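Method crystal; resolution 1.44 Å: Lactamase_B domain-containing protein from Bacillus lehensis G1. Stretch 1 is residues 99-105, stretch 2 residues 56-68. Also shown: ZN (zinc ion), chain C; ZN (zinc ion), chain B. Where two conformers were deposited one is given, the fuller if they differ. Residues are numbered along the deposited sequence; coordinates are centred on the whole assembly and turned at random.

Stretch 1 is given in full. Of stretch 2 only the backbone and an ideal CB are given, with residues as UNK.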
# COMPACT_ATOMS: atom_id res chain seq x y z
N PRO A 99 3.25 17.75 -10.95
CA PRO A 99 3.66 17.39 -9.58
C PRO A 99 2.47 16.99 -8.73
O PRO A 99 1.41 17.61 -8.75
CB PRO A 99 4.27 18.70 -9.06
CG PRO A 99 3.49 19.78 -9.77
CD PRO A 99 3.17 19.21 -11.14
N ILE A 100 2.67 15.90 -7.98
CA ILE A 100 1.72 15.43 -6.98
C ILE A 100 2.48 15.30 -5.68
O ILE A 100 3.57 14.72 -5.65
CB ILE A 100 1.11 14.08 -7.40
CG1 ILE A 100 0.25 14.28 -8.65
CG2 ILE A 100 0.27 13.49 -6.26
CD1 ILE A 100 -0.21 13.01 -9.31
N THR A 101 1.94 15.88 -4.61
CA THR A 101 2.64 15.95 -3.33
C THR A 101 1.64 16.00 -2.19
O THR A 101 0.46 16.34 -2.38
CB THR A 101 3.46 17.24 -3.22
OG1 THR A 101 2.60 18.36 -3.42
CG2 THR A 101 4.62 17.28 -4.22
N THR A 102 2.12 15.68 -1.00
CA THR A 102 1.45 16.09 0.22
C THR A 102 2.01 17.43 0.68
O THR A 102 3.04 17.90 0.19
CB THR A 102 1.62 15.05 1.34
OG1 THR A 102 2.99 15.02 1.74
CG2 THR A 102 1.17 13.67 0.88
N ALA A 103 1.31 18.04 1.63
CA ALA A 103 1.74 19.31 2.20
C ALA A 103 2.47 19.15 3.53
O ALA A 103 3.01 20.13 4.05
CB ALA A 103 0.54 20.25 2.38
N LYS A 104 2.50 17.94 4.07
CA LYS A 104 3.09 17.63 5.36
C LYS A 104 3.77 16.27 5.25
O LYS A 104 3.29 15.41 4.51
CB LYS A 104 2.01 17.52 6.44
CG LYS A 104 1.29 18.83 6.77
CD LYS A 104 0.20 18.59 7.81
CE LYS A 104 -0.53 19.88 8.16
NZ LYS A 104 -1.55 19.68 9.23
N PRO A 105 4.88 16.07 5.96
CA PRO A 105 5.51 14.74 5.99
C PRO A 105 4.65 13.74 6.76
O PRO A 105 3.68 14.10 7.44
CB PRO A 105 6.84 14.98 6.71
CG PRO A 105 6.61 16.21 7.55
CD PRO A 105 5.61 17.05 6.78
N UNK A 56 5.01 6.28 -3.95
CA UNK A 56 4.79 6.69 -5.33
C UNK A 56 3.52 7.52 -5.43
O UNK A 56 2.55 7.32 -4.69
CB UNK A 56 4.71 5.47 -6.25
N UNK A 57 3.54 8.47 -6.37
CA UNK A 57 2.46 9.45 -6.49
C UNK A 57 1.08 8.80 -6.58
O UNK A 57 0.09 9.36 -6.09
CB UNK A 57 2.69 10.33 -7.72
N UNK A 58 0.98 7.65 -7.25
CA UNK A 58 -0.32 7.03 -7.48
C UNK A 58 -0.89 6.39 -6.23
O UNK A 58 -2.04 5.94 -6.25
CB UNK A 58 -0.21 5.98 -8.59
N UNK A 59 -0.13 6.36 -5.14
CA UNK A 59 -0.59 5.84 -3.87
C UNK A 59 -0.85 6.92 -2.83
O UNK A 59 -1.31 6.58 -1.73
CB UNK A 59 0.44 4.84 -3.33
N UNK A 60 -0.59 8.19 -3.14
CA UNK A 60 -0.57 9.25 -2.12
C UNK A 60 -1.40 10.46 -2.49
O UNK A 60 -1.48 11.40 -1.68
CB UNK A 60 0.87 9.70 -1.86
N UNK A 61 -2.02 10.50 -3.66
CA UNK A 61 -2.65 11.73 -4.12
C UNK A 61 -3.80 12.21 -3.26
O UNK A 61 -4.10 13.40 -3.23
CB UNK A 61 -3.15 11.54 -5.55
N UNK A 62 -4.46 11.30 -2.54
CA UNK A 62 -5.56 11.65 -1.65
C UNK A 62 -5.16 11.74 -0.18
O UNK A 62 -6.02 11.95 0.67
CB UNK A 62 -6.68 10.62 -1.80
N UNK A 63 -3.86 11.60 0.13
CA UNK A 63 -3.43 11.59 1.53
C UNK A 63 -3.80 12.89 2.24
O UNK A 63 -4.37 12.86 3.34
CB UNK A 63 -1.92 11.36 1.62
N UNK A 64 -3.50 14.04 1.63
CA UNK A 64 -3.79 15.33 2.26
C UNK A 64 -5.25 15.43 2.66
O UNK A 64 -5.59 15.72 3.82
CB UNK A 64 -3.43 16.48 1.32
N UNK A 65 -6.15 15.18 1.71
CA UNK A 65 -7.57 15.36 1.97
C UNK A 65 -8.07 14.38 3.01
O UNK A 65 -8.84 14.74 3.91
CB UNK A 65 -8.37 15.21 0.68
N UNK A 66 -7.65 13.12 2.92
CA UNK A 66 -8.09 12.12 3.89
C UNK A 66 -7.52 12.44 5.28
O UNK A 66 -8.25 12.42 6.28
CB UNK A 66 -7.66 10.72 3.45
N UNK A 67 -6.23 12.75 5.34
CA UNK A 67 -5.60 13.11 6.62
C UNK A 67 -6.28 14.32 7.25
O UNK A 67 -6.57 14.33 8.45
CB UNK A 67 -4.11 13.40 6.42
N UNK A 68 -6.54 15.36 6.44
CA UNK A 68 -7.14 16.58 6.97
C UNK A 68 -8.58 16.35 7.41
O UNK A 68 -9.00 16.85 8.46
CB UNK A 68 -7.09 17.69 5.92
ZN ZN C . 1.45 1.76 -7.85
ZN ZN B . 4.64 2.06 -7.01

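Position 56 is beyond the reach of stretch 1, but its CB is about 3.5 Å from the chain B zinc ion, which favours a metal ligand such as histidine, aspartate or cysteine. It is His 56, whose ND1 binds that zinc at 2.1 Å.

At position 57 CA-to-CB points toward stretch 1, and the ideal CB lies 4.1 Å from Ile 100 CB. Ile 100 offers only hydrocarbon here, so an aliphatic or aromatic residue would suit. In Phe 57, with chi1 in p, the ring leads away, yet Phe 57 CD1 still packs 3.5 Å from Ile 100 CD1.

Positions 58 and 59 do not contact stretch 1, and the chain C zinc again calls for ligands. Asp 58 OD2 binds this zinc at 2.3 Å and His 59 NE2 at 2.1 Å.

Position 60 opens a type I turn and points toward stretch 1, its ideal CB 4.8 Å from Thr 102 CG2. Valine, leucine, isoleucine or methionine could cover this methyl. It is Ile 60, whose CD1 comes no closer than 4.6 Å to Thr 102 CG2.

At position 61 an ideal CB would lie 4.0 Å from Ile 100 CG2, so alanine or another small residue is conceivable. Gly 61 CA lies 4.0 Å from Ile 100 CG2.

Position 62 points away and leaves the choice open; it is Ala 62. Position 63 begins the helix, with its ideal CB 3.9 Å from Thr 102 CG2. A compact apolar residue fits, and Val 63 packs its CG1 against that methyl.

Position 64 points toward the backbone of residues 101 to 103, where Ala 103 N is a donor 5.0 Å from the ideal CB. An acceptor one atom further out is indicated: aspartate or asparagine. Asp 64 OD1 accepts from Ala 103 N at 3.0 Å and 167°, while water 2 donates to Asp 64 OD2.

Positions 65 and 66 are out of reach of stretch 1; they are Ala 65 and Val 66.

Position 67 points toward stretch 1 with no atom of stretch 1 within 5.5 Å of its ideal CB, so a long chain is needed, such as arginine, lysine or glutamine. Arg 67, deposited in two conformers of which one is described, forms a salt bridge to Asp 64, with NH1 2.8 Å from OD1, and lays a guanidinium face under Lys 104 CD.

Position 68 points sideways, and the nearby Lys 104 ammonium favours an acid. Asp 68 shares water 3 with Lys 104 NZ.

Stretch 2 (56-68) HFDHIGAVDAVRD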
# COMPACT_ATOMS: atom_id res chain seq x y z
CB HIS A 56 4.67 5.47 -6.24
CG HIS A 56 5.98 4.89 -6.65
ND1 HIS A 56 6.13 3.57 -6.99
CD2 HIS A 56 7.20 5.46 -6.80
CE1 HIS A 56 7.39 3.34 -7.33
NE2 HIS A 56 8.06 4.47 -7.21
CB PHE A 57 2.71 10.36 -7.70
CG PHE A 57 2.46 9.68 -9.03
CD1 PHE A 57 1.24 9.80 -9.68
CD2 PHE A 57 3.45 8.89 -9.60
CE1 PHE A 57 1.02 9.15 -10.89
CE2 PHE A 57 3.24 8.24 -10.81
CZ PHE A 57 2.02 8.37 -11.46
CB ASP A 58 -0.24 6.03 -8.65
CG ASP A 58 0.77 4.92 -8.41
OD1 ASP A 58 1.96 5.24 -8.20
OD2 ASP A 58 0.35 3.73 -8.48
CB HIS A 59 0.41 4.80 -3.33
CG HIS A 59 0.56 3.62 -4.24
ND1 HIS A 59 0.10 2.36 -3.94
CD2 HIS A 59 1.08 3.55 -5.49
CE1 HIS A 59 0.33 1.55 -4.97
NE2 HIS A 59 0.92 2.25 -5.92
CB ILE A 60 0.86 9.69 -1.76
CG1 ILE A 60 1.48 10.44 -2.96
CG2 ILE A 60 1.70 8.49 -1.31
CD1 ILE A 60 2.78 11.14 -2.64
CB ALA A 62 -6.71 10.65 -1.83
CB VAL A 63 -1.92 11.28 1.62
CG1 VAL A 63 -1.39 11.59 3.01
CG2 VAL A 63 -1.67 9.81 1.30
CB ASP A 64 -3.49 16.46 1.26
CG ASP A 64 -2.02 16.87 1.21
OD1 ASP A 64 -1.28 16.69 2.21
OD2 ASP A 64 -1.61 17.40 0.15
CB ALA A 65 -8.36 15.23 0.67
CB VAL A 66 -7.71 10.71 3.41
CG1 VAL A 66 -8.02 9.70 4.48
CG2 VAL A 66 -8.47 10.36 2.14
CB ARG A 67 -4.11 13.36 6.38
CG ARG A 67 -3.30 13.73 7.60
CD ARG A 67 -2.01 14.43 7.16
NE ARG A 67 -2.30 15.74 6.57
CZ ARG A 67 -1.89 16.14 5.37
NH1 ARG A 67 -1.15 15.34 4.61
NH2 ARG A 67 -2.21 17.34 4.93
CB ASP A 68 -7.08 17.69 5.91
CG ASP A 68 -5.67 18.22 5.67
OD1 ASP A 68 -4.76 17.93 6.47
OD2 ASP A 68 -5.49 18.96 4.67
O HOH W 1 3.18 2.74 -8.09
O HOH W 2 0.26 19.22 -1.39
O HOH W 3 -3.47 17.27 8.71
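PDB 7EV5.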